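Local coordinates for protein discoidin-2 (Dictyostelium discoideum, PDB 2VM9) that binds galactose and N-acetylgalactosamine as a trimeric, calcium-containing lectin and may take part in spore coat formation, at residues C10-L15 with R148-A153; F62-S67 with S133-P138; D85-S90 with K115-I120; S90-Y95 with H137-N142. One frame throughout, in Å; residues are numbered along the deposited sequence.

Contact 1. Residues C10-L15 with R148-A153; sequences CLANAL and RWELYA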
loop_
_atom_site.group_PDB
_atom_site.type_symbol
_atom_site.label_atom_id
_atom_site.label_comp_id
_atom_site.label_asym_id
_atom_site.label_seq_id
_atom_site.Cartn_x
_atom_site.Cartn_y
_atom_site.Cartn_z
ATOM N N CYS A 10 -1.231 10.947 12.593
ATOM C CA CYS A 10 -1.303 9.515 12.304
ATOM C C CYS A 10 -2.171 8.740 13.290
ATOM O O CYS A 10 -3.005 7.953 12.868
ATOM C CB CYS A 10 0.081 8.899 12.248
ATOM S SG CYS A 10 1.028 9.530 10.860
ATOM N N LEU A 11 -1.955 8.935 14.594
ATOM C CA LEU A 11 -2.727 8.189 15.592
ATOM C C LEU A 11 -4.194 8.625 15.581
ATOM O O LEU A 11 -5.083 7.785 15.695
ATOM C CB LEU A 11 -2.140 8.370 16.991
ATOM C CG LEU A 11 -0.687 7.963 17.254
ATOM C CD1 LEU A 11 -0.535 7.819 18.794
ATOM C CD2 LEU A 11 -0.162 6.762 16.495
ATOM N N ALA A 12 -4.445 9.925 15.394
ATOM C CA ALA A 12 -5.823 10.437 15.403
ATOM C C ALA A 12 -6.615 9.760 14.289
ATOM O O ALA A 12 -7.790 9.468 14.451
ATOM C CB ALA A 12 -5.878 11.964 15.246
ATOM N N ASN A 13 -5.939 9.505 13.174
ATOM C CA ASN A 13 -6.576 8.907 12.009
ATOM C C ASN A 13 -6.497 7.385 11.982
ATOM O O ASN A 13 -6.920 6.754 10.999
ATOM C CB ASN A 13 -5.921 9.474 10.758
ATOM C CG ASN A 13 -6.476 10.822 10.392
ATOM O OD1 ASN A 13 -7.470 10.912 9.656
ATOM N ND2 ASN A 13 -5.851 11.897 10.904
ATOM N N ALA A 14 -5.975 6.797 13.060
ATOM C CA ALA A 14 -5.855 5.341 13.197
ATOM C C ALA A 14 -5.022 4.722 12.049
ATOM O O ALA A 14 -5.383 3.708 11.465
ATOM C CB ALA A 14 -7.262 4.671 13.324
ATOM N N LEU A 15 -3.918 5.375 11.703
ATOM C CA LEU A 15 -3.094 4.923 10.577
ATOM C C LEU A 15 -1.945 3.997 10.980
ATOM O O LEU A 15 -1.316 3.376 10.108
ATOM C CB LEU A 15 -2.544 6.115 9.789
ATOM C CG LEU A 15 -3.608 6.979 9.086
ATOM C CD1 LEU A 15 -2.979 8.188 8.417
ATOM C CD2 LEU A 15 -4.415 6.141 8.059
ATOM N N ARG A 148 1.561 10.772 26.426
ATOM C CA ARG A 148 0.658 10.820 25.291
ATOM C C ARG A 148 1.463 11.437 24.148
ATOM O O ARG A 148 2.437 12.137 24.391
ATOM C CB ARG A 148 -0.582 11.663 25.593
ATOM C CG ARG A 148 -1.507 11.006 26.623
ATOM C CD ARG A 148 -2.621 11.990 27.068
ATOM N NE ARG A 148 -2.033 13.017 27.943
ATOM C CZ ARG A 148 -2.670 14.115 28.352
ATOM N NH1 ARG A 148 -3.938 14.344 27.967
ATOM N NH2 ARG A 148 -2.037 15.008 29.119
ATOM N N TRP A 149 1.073 11.143 22.905
ATOM C CA TRP A 149 1.879 11.559 21.768
ATOM C C TRP A 149 1.094 11.516 20.473
ATOM O O TRP A 149 -0.007 10.938 20.408
ATOM C CB TRP A 149 3.154 10.703 21.637
ATOM C CG TRP A 149 2.925 9.256 21.291
ATOM C CD1 TRP A 149 1.879 8.441 21.686
ATOM C CD2 TRP A 149 3.778 8.448 20.481
ATOM N NE1 TRP A 149 2.050 7.167 21.145
ATOM C CE2 TRP A 149 3.220 7.148 20.436
ATOM C CE3 TRP A 149 4.985 8.690 19.809
ATOM C CZ2 TRP A 149 3.816 6.104 19.707
ATOM C CZ3 TRP A 149 5.576 7.665 19.107
ATOM C CH2 TRP A 149 4.994 6.374 19.069
ATOM N N GLU A 150 1.680 12.146 19.461
ATOM C CA GLU A 150 1.166 12.076 18.113
ATOM C C GLU A 150 2.354 12.138 17.168
ATOM O O GLU A 150 3.416 12.704 17.491
ATOM C CB GLU A 150 0.178 13.215 17.851
ATOM C CG GLU A 150 -0.450 13.234 16.428
ATOM C CD GLU A 150 -1.178 11.926 16.086
ATOM O OE1 GLU A 150 -2.422 11.926 16.103
ATOM O OE2 GLU A 150 -0.506 10.918 15.779
ATOM N N LEU A 151 2.181 11.505 16.014
ATOM C CA LEU A 151 3.198 11.488 14.975
ATOM C C LEU A 151 2.573 12.124 13.773
ATOM O O LEU A 151 1.465 11.728 13.388
ATOM C CB LEU A 151 3.543 10.030 14.648
ATOM C CG LEU A 151 4.448 9.335 15.670
ATOM C CD1 LEU A 151 4.394 7.837 15.475
ATOM C CD2 LEU A 151 5.918 9.881 15.575
ATOM N N TYR A 152 3.289 13.081 13.166
ATOM C CA TYR A 152 2.773 13.858 12.022
ATOM C C TYR A 152 3.538 13.468 10.765
ATOM O O TYR A 152 4.766 13.404 10.785
ATOM C CB TYR A 152 2.892 15.363 12.263
ATOM C CG TYR A 152 2.099 15.765 13.462
ATOM C CD1 TYR A 152 0.743 16.066 13.341
ATOM C CD2 TYR A 152 2.695 15.789 14.727
ATOM C CE1 TYR A 152 -0.016 16.391 14.430
ATOM C CE2 TYR A 152 1.941 16.124 15.855
ATOM C CZ TYR A 152 0.593 16.446 15.690
ATOM O OH TYR A 152 -0.191 16.760 16.742
ATOM N N ALA A 153 2.799 13.180 9.695
ATOM C CA ALA A 153 3.433 12.727 8.454
ATOM C C ALA A 153 2.922 13.559 7.280
ATOM O O ALA A 153 1.847 14.160 7.348
ATOM C CB ALA A 153 3.131 11.217 8.211
#
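The carboxylate of E150 reaches out from strand 148-153 and takes hold of the first turn of loop 10-15. Its two oxygens accept from successive backbone amides: OE2 from L11 N at 2.7 Å and OE1 from A12 N at 2.9 Å, each through its syn lone pair. The anti lone pair of OE2 takes L151 N of its own strand, so this oxygen has two donors. CG lies anti to the backbone N (chi1 -180°), and a bend at chi2 of 57° turns CD toward the loop. Beside this grip the main chains join directly, C10 N to L151 O at 2.9 Å. Small or flexible apolar groups fill the flanks: C10 SG lies 3.8 Å from A153 CB, and L11 CD1 reaches W149 NE1 at 3.6 Å, the two side chains crossing at about a right angle. The packing is close up to the partly exposed A12, whose CB also lies 3.6 Å from E150 OE1. The type I turn L11-A14 then carries the chain off the strand, N13 and A14 making no contact with it; N13 bonds instead to S133 of the second subunit through its main-chain oxygen. A buried strand carboxylate is thus gripped by three peptide N-H groups, two of them from the loop, and their dipoles would probably help to stabilise its negative charge.

Contact 2. Residues F62-S67 with S133-P138; sequences FIVAGS and SIAIHP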
loop_
_atom_site.group_PDB
_atom_site.type_symbol
_atom_site.label_atom_id
_atom_site.label_comp_id
_atom_site.label_asym_id
_atom_site.label_seq_id
_atom_site.Cartn_x
_atom_site.Cartn_y
_atom_site.Cartn_z
ATOM N N PHE A 62 9.465 1.428 25.477
ATOM C CA PHE A 62 9.231 2.079 24.187
ATOM C C PHE A 62 7.803 1.884 23.763
ATOM O O PHE A 62 7.123 1.003 24.281
ATOM C CB PHE A 62 10.149 1.479 23.072
ATOM C CG PHE A 62 10.053 -0.041 22.959
ATOM C CD1 PHE A 62 8.985 -0.629 22.286
ATOM C CD2 PHE A 62 11.047 -0.848 23.503
ATOM C CE1 PHE A 62 8.877 -2.046 22.198
ATOM C CE2 PHE A 62 10.978 -2.252 23.424
ATOM C CZ PHE A 62 9.865 -2.855 22.780
ATOM N N ILE A 63 7.381 2.682 22.783
ATOM C CA ILE A 63 6.245 2.300 21.940
ATOM C C ILE A 63 6.757 2.314 20.508
ATOM O O ILE A 63 7.400 3.284 20.083
ATOM C CB ILE A 63 5.039 3.262 22.040
ATOM C CG1 ILE A 63 4.598 3.486 23.493
ATOM C CG2 ILE A 63 3.853 2.730 21.170
ATOM C CD1 ILE A 63 3.525 4.558 23.608
ATOM N N VAL A 64 6.470 1.240 19.785
ATOM C CA VAL A 64 6.719 1.159 18.349
ATOM C C VAL A 64 5.417 1.490 17.641
ATOM O O VAL A 64 4.360 0.988 18.036
ATOM C CB VAL A 64 7.129 -0.266 17.909
ATOM C CG1 VAL A 64 7.428 -0.278 16.402
ATOM C CG2 VAL A 64 8.312 -0.755 18.714
ATOM N N ALA A 65 5.509 2.347 16.624
ATOM C CA ALA A 65 4.380 2.687 15.751
ATOM C C ALA A 65 4.733 2.242 14.346
ATOM O O ALA A 65 5.822 2.573 13.848
ATOM C CB ALA A 65 4.131 4.162 15.797
ATOM N N GLY A 66 3.851 1.479 13.704
ATOM C CA GLY A 66 4.215 0.949 12.405
ATOM C C GLY A 66 3.059 0.785 11.443
ATOM O O GLY A 66 1.881 0.726 11.851
ATOM N N SER A 67 3.417 0.707 10.167
ATOM C CA SER A 67 2.528 0.224 9.126
ATOM C C SER A 67 3.390 -0.039 7.885
ATOM O O SER A 67 4.558 0.349 7.846
ATOM C CB SER A 67 1.410 1.234 8.848
ATOM O OG SER A 67 1.866 2.298 8.030
ATOM N N SER A 133 8.415 2.059 10.332
ATOM C CA SER A 133 8.143 1.999 11.777
ATOM C C SER A 133 9.054 2.940 12.536
ATOM O O SER A 133 10.189 3.204 12.116
ATOM C CB SER A 133 8.266 0.572 12.297
ATOM O OG SER A 133 7.392 -0.283 11.560
ATOM N N ILE A 134 8.546 3.468 13.639
ATOM C CA ILE A 134 9.311 4.422 14.431
ATOM C C ILE A 134 9.027 4.091 15.893
ATOM O O ILE A 134 7.930 3.614 16.202
ATOM C CB ILE A 134 8.915 5.881 14.045
ATOM C CG1 ILE A 134 9.789 6.906 14.770
ATOM C CG2 ILE A 134 7.432 6.142 14.307
ATOM C CD1 ILE A 134 9.695 8.307 14.143
ATOM N N ALA A 135 9.998 4.291 16.781
ATOM C CA ALA A 135 9.787 3.927 18.193
ATOM C C ALA A 135 10.275 5.075 19.050
ATOM O O ALA A 135 11.389 5.591 18.820
ATOM C CB ALA A 135 10.576 2.652 18.558
ATOM N N ILE A 136 9.454 5.446 20.036
ATOM C CA ILE A 136 9.863 6.376 21.077
ATOM C C ILE A 136 10.436 5.567 22.235
ATOM O O ILE A 136 9.834 4.569 22.671
ATOM C CB ILE A 136 8.691 7.310 21.494
ATOM C CG1 ILE A 136 9.159 8.333 22.539
ATOM C CG2 ILE A 136 7.444 6.498 21.973
ATOM C CD1 ILE A 136 8.193 9.501 22.730
ATOM N N HIS A 137 11.627 5.976 22.685
ATOM C CA HIS A 137 12.397 5.257 23.712
ATOM C C HIS A 137 12.654 6.217 24.879
ATOM O O HIS A 137 13.669 6.919 24.892
ATOM C CB HIS A 137 13.723 4.776 23.100
ATOM C CG HIS A 137 13.596 3.488 22.339
ATOM N ND1 HIS A 137 13.918 2.264 22.896
ATOM C CD2 HIS A 137 13.183 3.229 21.073
ATOM C CE1 HIS A 137 13.719 1.305 21.999
ATOM N NE2 HIS A 137 13.269 1.863 20.887
ATOM N N PRO A 138 11.690 6.317 25.817
ATOM C CA PRO A 138 11.861 7.188 26.986
ATOM C C PRO A 138 13.184 6.907 27.686
ATOM O O PRO A 138 13.577 5.734 27.849
ATOM C CB PRO A 138 10.696 6.783 27.890
ATOM C CG PRO A 138 9.585 6.449 26.857
ATOM C CD PRO A 138 10.380 5.628 25.838
#
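F62 and H137 lie side by side and point the same way, but their rings meet obliquely: the planes stand at 41°, with centroids 5.4 Å apart. The closer fit is between the F62 methylene and the imidazole. F62 CB sits over the centre of one face of the H137 ring, 3.7 Å from its centroid, in a CH-pi contact. F62 CG lies between the backbone N and the carbonyl carbon (chi1 53°), and F62 CD2 comes 3.7 Å from H137 CE1. Both residues are partly exposed, which suits an aromatic pair where strand 63-67 begins.

From here the two strands run antiparallel, I63 facing I136 and A65 facing I134 as hydrogen-bonded pairs. The A65 N to I134 O bond, at 2.8 Å, is nearly straight, whereas both bonds of the I63 pair bend to 144°. This is the central part of one sheet of the discoidin (F5/8 type C) beta-sandwich, and the two faces differ accordingly. I63, A65, I134 and I136 turn inward to W149 and L151 of the other sheet. Branched side chains fill that interior, with I63 CB 4.0 Å from I136 CG2, while the small A65 sets only its CB against I134 CG2, at 4.1 Å.

On the other face V64 CG2 meets A135 CB at 4.1 Å. Next to them G66, with no side chain, lets S133 OG come within 3.5 Å of G66 CA, and these small residues suit a close subunit interface. The S133 hydroxyl bonds to N13 of the third subunit, and V64 packs on A14 of that third subunit.

Contact 3. Residues D85-S90 with K115-I120; sequences DQWVTS and KDRNSI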
loop_
_atom_site.group_PDB
_atom_site.type_symbol
_atom_site.label_atom_id
_atom_site.label_comp_id
_atom_site.label_asym_id
_atom_site.label_seq_id
_atom_site.Cartn_x
_atom_site.Cartn_y
_atom_site.Cartn_z
ATOM N N ASP A 85 0.657 13.007 38.141
ATOM C CA ASP A 85 1.892 13.752 37.899
ATOM C C ASP A 85 3.002 12.821 37.413
ATOM O O ASP A 85 3.958 12.537 38.141
ATOM C CB ASP A 85 2.338 14.460 39.188
ATOM C CG ASP A 85 1.431 15.612 39.571
ATOM O OD1 ASP A 85 0.615 16.088 38.747
ATOM O OD2 ASP A 85 1.587 16.090 40.698
ATOM N N GLN A 86 2.857 12.347 36.177
ATOM C CA GLN A 86 3.854 11.462 35.564
ATOM C C GLN A 86 4.064 11.959 34.165
ATOM O O GLN A 86 3.090 12.321 33.481
ATOM C CB GLN A 86 3.328 10.029 35.482
ATOM C CG GLN A 86 3.040 9.431 36.841
ATOM C CD GLN A 86 2.195 8.170 36.770
ATOM O OE1 GLN A 86 1.782 7.710 35.688
ATOM N NE2 GLN A 86 1.940 7.601 37.938
ATOM N N TRP A 87 5.319 11.992 33.719
ATOM C CA TRP A 87 5.616 12.447 32.361
ATOM C C TRP A 87 7.038 12.029 31.977
ATOM O O TRP A 87 7.907 11.864 32.845
ATOM C CB TRP A 87 5.432 13.984 32.182
ATOM C CG TRP A 87 6.102 14.856 33.226
ATOM C CD1 TRP A 87 7.419 15.267 33.247
ATOM C CD2 TRP A 87 5.471 15.454 34.359
ATOM N NE1 TRP A 87 7.636 16.107 34.332
ATOM C CE2 TRP A 87 6.460 16.223 35.037
ATOM C CE3 TRP A 87 4.149 15.415 34.875
ATOM C CZ2 TRP A 87 6.180 16.929 36.228
ATOM C CZ3 TRP A 87 3.861 16.155 36.041
ATOM C CH2 TRP A 87 4.884 16.900 36.697
ATOM N N VAL A 88 7.258 11.823 30.685
ATOM C CA VAL A 88 8.600 11.533 30.209
ATOM C C VAL A 88 9.353 12.833 30.012
ATOM O O VAL A 88 8.876 13.720 29.319
ATOM C CB VAL A 88 8.529 10.692 28.922
ATOM C CG1 VAL A 88 9.910 10.567 28.264
ATOM C CG2 VAL A 88 7.914 9.316 29.275
ATOM N N THR A 89 10.544 12.939 30.619
ATOM C CA THR A 89 11.303 14.185 30.573
ATOM C C THR A 89 12.339 14.207 29.440
ATOM O O THR A 89 12.810 15.280 29.045
ATOM C CB THR A 89 12.013 14.444 31.921
ATOM O OG1 THR A 89 12.753 13.260 32.271
ATOM C CG2 THR A 89 11.007 14.783 33.021
ATOM N N SER A 90 12.731 13.038 28.925
ATOM C CA SER A 90 13.606 12.986 27.753
ATOM C C SER A 90 13.452 11.636 27.088
ATOM O O SER A 90 13.099 10.658 27.753
ATOM C CB SER A 90 15.088 13.235 28.115
ATOM O OG SER A 90 15.723 12.115 28.748
ATOM N N LYS A 115 7.664 18.452 31.063
ATOM C CA LYS A 115 7.937 18.894 32.427
ATOM C C LYS A 115 6.640 19.070 33.226
ATOM O O LYS A 115 6.630 19.641 34.326
ATOM C CB LYS A 115 8.747 20.200 32.397
ATOM C CG LYS A 115 10.172 20.032 31.911
ATOM C CD LYS A 115 10.928 21.337 32.046
ATOM C CE LYS A 115 12.323 21.173 31.465
ATOM N NZ LYS A 115 12.853 22.525 31.021
ATOM N N ASP A 116 5.531 18.574 32.681
ATOM C CA ASP A 116 4.229 18.668 33.377
ATOM C C ASP A 116 3.254 17.693 32.715
ATOM O O ASP A 116 3.658 16.936 31.829
ATOM C CB ASP A 116 3.691 20.126 33.335
ATOM C CG ASP A 116 3.362 20.629 31.902
ATOM O OD1 ASP A 116 3.361 19.838 30.931
ATOM O OD2 ASP A 116 3.055 21.839 31.758
ATOM N N ARG A 117 1.986 17.727 33.137
ATOM C CA ARG A 117 1.003 16.763 32.630
ATOM C C ARG A 117 0.564 17.032 31.201
ATOM O O ARG A 117 0.396 16.082 30.427
ATOM C CB ARG A 117 -0.236 16.771 33.506
ATOM C CG ARG A 117 -0.039 16.157 34.896
ATOM C CD ARG A 117 -1.415 15.878 35.464
ATOM N NE ARG A 117 -1.412 15.635 36.913
ATOM C CZ ARG A 117 -2.535 15.457 37.610
ATOM N NH1 ARG A 117 -3.724 15.487 36.997
ATOM N NH2 ARG A 117 -2.487 15.281 38.927
ATOM N N ASN A 118 0.323 18.312 30.872
ATOM C CA ASN A 118 -0.490 18.633 29.684
ATOM C C ASN A 118 0.161 19.437 28.593
ATOM O O ASN A 118 -0.408 19.553 27.496
ATOM C CB ASN A 118 -1.799 19.340 30.107
ATOM C CG ASN A 118 -2.684 18.443 30.910
ATOM O OD1 ASN A 118 -2.921 17.302 30.547
ATOM N ND2 ASN A 118 -3.187 18.951 32.016
ATOM N N SER A 119 1.309 20.060 28.870
ATOM C CA SER A 119 1.882 20.933 27.851
ATOM C C SER A 119 2.534 20.066 26.784
ATOM O O SER A 119 3.181 19.064 27.076
ATOM C CB SER A 119 2.915 21.905 28.423
ATOM O OG SER A 119 2.337 22.698 29.455
ATOM N N ILE A 120 2.302 20.444 25.541
ATOM C CA ILE A 120 2.791 19.667 24.411
ATOM C C ILE A 120 4.196 20.111 24.036
ATOM O O ILE A 120 4.484 21.315 23.936
ATOM C CB ILE A 120 1.816 19.798 23.231
ATOM C CG1 ILE A 120 0.464 19.183 23.653
ATOM C CG2 ILE A 120 2.431 19.138 21.940
ATOM C CD1 ILE A 120 -0.698 19.480 22.690
#
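The main chain of D85-W87 passes that of K115-R117, a loop without regular structure, with D85 CA and R117 CA 6.1 Å apart. W87 carries most of the contact, laying one face of its indole against the backbone of K115 and D116. D116 CA stands over the six-membered ring of W87, 3.4 Å from its centroid and 7° off the normal, a CH-pi contact, while K115 C is set toward the rim, 3.3 Å from W87 NE1. A broad flat ring suits this place because it can lie under successive peptide groups.

Beyond the ring, R117 reaches D85 in a salt bridge. R117 NE gives D85 OD1 a bond of 2.8 Å near the guanidinium plane, on the anti side but tilted from the carboxylate plane; R117 NH2 adds a weak one to the same OD1. The extended chain from CG to NE spans the gap, and R117 CG passes 4.1 Å from W87 CZ3. D116 uses its carboxylate within the loop: D116 OD1 accepts from S119 N at 2.9 Å as an Asx motif, and S119 OG gives to D116 OD2, so the loop is braced from within. Near the surface, such charged groups can stay hydrated.

R117 NH1 also holds G82 O, in the predicted cell-attachment motif. The loop connects strands 102-112 and 121-131, and W87 lies at the start of strand 87-96, beside N142 of strand 133-142.

Contact 4. Residues S90-Y95 with H137-N142; sequences SYKLRY and HPQTYN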
loop_
_atom_site.group_PDB
_atom_site.type_symbol
_atom_site.label_atom_id
_atom_site.label_comp_id
_atom_site.label_asym_id
_atom_site.label_seq_id
_atom_site.Cartn_x
_atom_site.Cartn_y
_atom_site.Cartn_z
ATOM N N SER A 90 12.731 13.038 28.925
ATOM C CA SER A 90 13.606 12.986 27.753
ATOM C C SER A 90 13.452 11.636 27.088
ATOM O O SER A 90 13.099 10.658 27.753
ATOM C CB SER A 90 15.088 13.235 28.115
ATOM O OG SER A 90 15.723 12.115 28.748
ATOM N N TYR A 91 13.726 11.597 25.792
ATOM C CA TYR A 91 13.660 10.325 25.078
ATOM C C TYR A 91 14.575 10.323 23.854
ATOM O O TYR A 91 15.064 11.378 23.408
ATOM C CB TYR A 91 12.203 10.031 24.659
ATOM C CG TYR A 91 11.598 11.072 23.720
ATOM C CD1 TYR A 91 11.774 10.972 22.329
ATOM C CD2 TYR A 91 10.819 12.126 24.214
ATOM C CE1 TYR A 91 11.220 11.928 21.459
ATOM C CE2 TYR A 91 10.244 13.077 23.339
ATOM C CZ TYR A 91 10.459 12.960 21.977
ATOM O OH TYR A 91 9.888 13.864 21.121
ATOM N N LYS A 92 14.801 9.118 23.342
ATOM C CA LYS A 92 15.461 8.889 22.057
ATOM C C LYS A 92 14.430 8.345 21.067
ATOM O O LYS A 92 13.342 7.875 21.454
ATOM C CB LYS A 92 16.598 7.867 22.206
ATOM C CG LYS A 92 17.804 8.375 23.037
ATOM C CD LYS A 92 18.824 7.250 23.232
ATOM C CE LYS A 92 19.948 7.748 24.132
ATOM N NZ LYS A 92 21.119 6.807 24.140
ATOM N N LEU A 93 14.774 8.424 19.788
ATOM C CA LEU A 93 13.914 7.893 18.732
ATOM C C LEU A 93 14.733 6.946 17.884
ATOM O O LEU A 93 15.924 7.185 17.636
ATOM C CB LEU A 93 13.359 9.009 17.840
ATOM C CG LEU A 93 12.312 9.954 18.414
ATOM C CD1 LEU A 93 12.129 11.126 17.413
ATOM C CD2 LEU A 93 10.965 9.204 18.710
ATOM N N ARG A 94 14.080 5.867 17.464
ATOM C CA ARG A 94 14.654 4.909 16.533
ATOM C C ARG A 94 13.667 4.750 15.392
ATOM O O ARG A 94 12.455 4.947 15.566
ATOM C CB ARG A 94 14.838 3.546 17.211
ATOM C CG ARG A 94 15.460 3.594 18.588
ATOM C CD ARG A 94 15.853 2.193 19.033
ATOM N NE ARG A 94 16.986 1.695 18.256
ATOM C CZ ARG A 94 17.029 0.532 17.615
ATOM N NH1 ARG A 94 15.998 -0.326 17.644
ATOM N NH2 ARG A 94 18.129 0.217 16.961
ATOM N N TYR A 95 14.163 4.378 14.223
ATOM C CA TYR A 95 13.244 4.090 13.129
ATOM C C TYR A 95 13.847 3.120 12.156
ATOM O O TYR A 95 15.047 2.823 12.216
ATOM C CB TYR A 95 12.777 5.375 12.432
ATOM C CG TYR A 95 13.886 6.146 11.784
ATOM C CD1 TYR A 95 14.268 5.876 10.469
ATOM C CD2 TYR A 95 14.563 7.151 12.485
ATOM C CE1 TYR A 95 15.281 6.605 9.858
ATOM C CE2 TYR A 95 15.596 7.875 11.885
ATOM C CZ TYR A 95 15.931 7.599 10.575
ATOM O OH TYR A 95 16.956 8.296 9.982
ATOM N N HIS A 137 11.627 5.976 22.685
ATOM C CA HIS A 137 12.397 5.257 23.712
ATOM C C HIS A 137 12.654 6.217 24.879
ATOM O O HIS A 137 13.669 6.919 24.892
ATOM C CB HIS A 137 13.723 4.776 23.100
ATOM C CG HIS A 137 13.596 3.488 22.339
ATOM N ND1 HIS A 137 13.918 2.264 22.896
ATOM C CD2 HIS A 137 13.183 3.229 21.073
ATOM C CE1 HIS A 137 13.719 1.305 21.999
ATOM N NE2 HIS A 137 13.269 1.863 20.887
ATOM N N PRO A 138 11.690 6.317 25.817
ATOM C CA PRO A 138 11.861 7.188 26.986
ATOM C C PRO A 138 13.184 6.907 27.686
ATOM O O PRO A 138 13.577 5.734 27.849
ATOM C CB PRO A 138 10.696 6.783 27.890
ATOM C CG PRO A 138 9.585 6.449 26.857
ATOM C CD PRO A 138 10.380 5.628 25.838
ATOM N N GLN A 139 13.881 7.979 28.062
ATOM C CA GLN A 139 15.146 7.809 28.773
ATOM C C GLN A 139 15.050 8.199 30.234
ATOM O O GLN A 139 15.646 7.550 31.079
ATOM C CB GLN A 139 16.258 8.634 28.118
ATOM C CG GLN A 139 16.536 8.164 26.696
ATOM C CD GLN A 139 17.039 6.724 26.643
ATOM O OE1 GLN A 139 18.111 6.417 27.183
ATOM N NE2 GLN A 139 16.267 5.827 25.997
ATOM N N THR A 140 14.369 9.310 30.516
ATOM C CA THR A 140 14.213 9.771 31.893
ATOM C C THR A 140 12.735 10.165 32.090
ATOM O O THR A 140 12.016 10.434 31.119
ATOM C CB THR A 140 15.112 10.994 32.189
ATOM O OG1 THR A 140 14.828 12.048 31.250
ATOM C CG2 THR A 140 16.622 10.629 32.084
ATOM N N TYR A 141 12.291 10.214 33.329
ATOM C CA TYR A 141 10.867 10.431 33.575
ATOM C C TYR A 141 10.677 11.054 34.950
ATOM O O TYR A 141 11.535 10.937 35.828
ATOM C CB TYR A 141 10.092 9.100 33.475
ATOM C CG TYR A 141 10.837 7.956 34.141
ATOM C CD1 TYR A 141 10.633 7.677 35.484
ATOM C CD2 TYR A 141 11.739 7.165 33.412
ATOM C CE1 TYR A 141 11.319 6.627 36.130
ATOM C CE2 TYR A 141 12.461 6.121 34.053
ATOM C CZ TYR A 141 12.231 5.877 35.397
ATOM O OH TYR A 141 12.909 4.920 36.058
ATOM N N ASN A 142 9.541 11.739 35.105
ATOM C CA ASN A 142 9.087 12.196 36.415
ATOM C C ASN A 142 8.058 11.201 36.888
ATOM O O ASN A 142 6.996 11.075 36.271
ATOM C CB ASN A 142 8.436 13.587 36.357
ATOM C CG ASN A 142 7.855 13.976 37.705
ATOM O OD1 ASN A 142 6.770 14.448 37.734
ATOM N ND2 ASN A 142 8.582 13.899 38.737
HETATM O O HOH W 1 13.258 0.184 18.687
#
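A classic beta bulge interrupts the antiparallel pairing of strands 90-95 and 137-142 in one sheet of the discoidin sandwich: T89 and S90 both face T140, and the register shifts by one before Y91 meets P138. At the bulge S90 O accepts from Q139 N at 2.8 Å and, weakly, from T140 N. The hydroxyls of S90 and T140 meet at 2.7 Å, OG to OG1, and T140 OG1 also bonds to T89; short hydroxyl side chains suit this spot because they can link the strands where regular pairing is lost.

Regular pairing resumes with Y91 and P138, and the next hydrogen-bonded pair is K92 and H137. H137 O receives two donors from opposite faces of its plane, K92 N at 2.9 Å and Q139 NE2 at 3.0 Å. A bend at chi2 (-63°) turns Q139 CD back toward its own strand, and the extended methylenes of K92 run obliquely across it, K92 CE 3.8 Å from Q139 OE1. P138 has no N-H to give, which fits a non-hydrogen-bonded pair, and Y91 CB packs on P138 CA at 3.7 Å. In one of its two deposited conformers R94 sets CD over a face of the H137 ring, with a water joining NH1 to H137 NE2, so this contact is tentative.

Y91 and L93 point inward to strands 70-79 and 121-131 of the facing sheet, while strand 102-112 flanks 87-96 on its other edge.

Overall arrangement
Contacts 1 and 2 are buried, contact 4 is partly so, and contact 3 lies at the surface. Contacts 2 and 4 share strand 133-142, pairing it with 63-67 on one side and 87-96 on the other; contact 3 carries on from the latter strand to a loop. Contact 1 pins a loop to strand 146-153 of the facing sheet, whose inner side chains meet contact 2. R148 ties contact 1 to contact 3 by bonds to N118 and R117. The chemistry broadly follows the depth: a peptide-bound carboxylate and aliphatic layers in the buried contacts, paired hydroxyls and a water in contact 4, and a salt bridge at the surface.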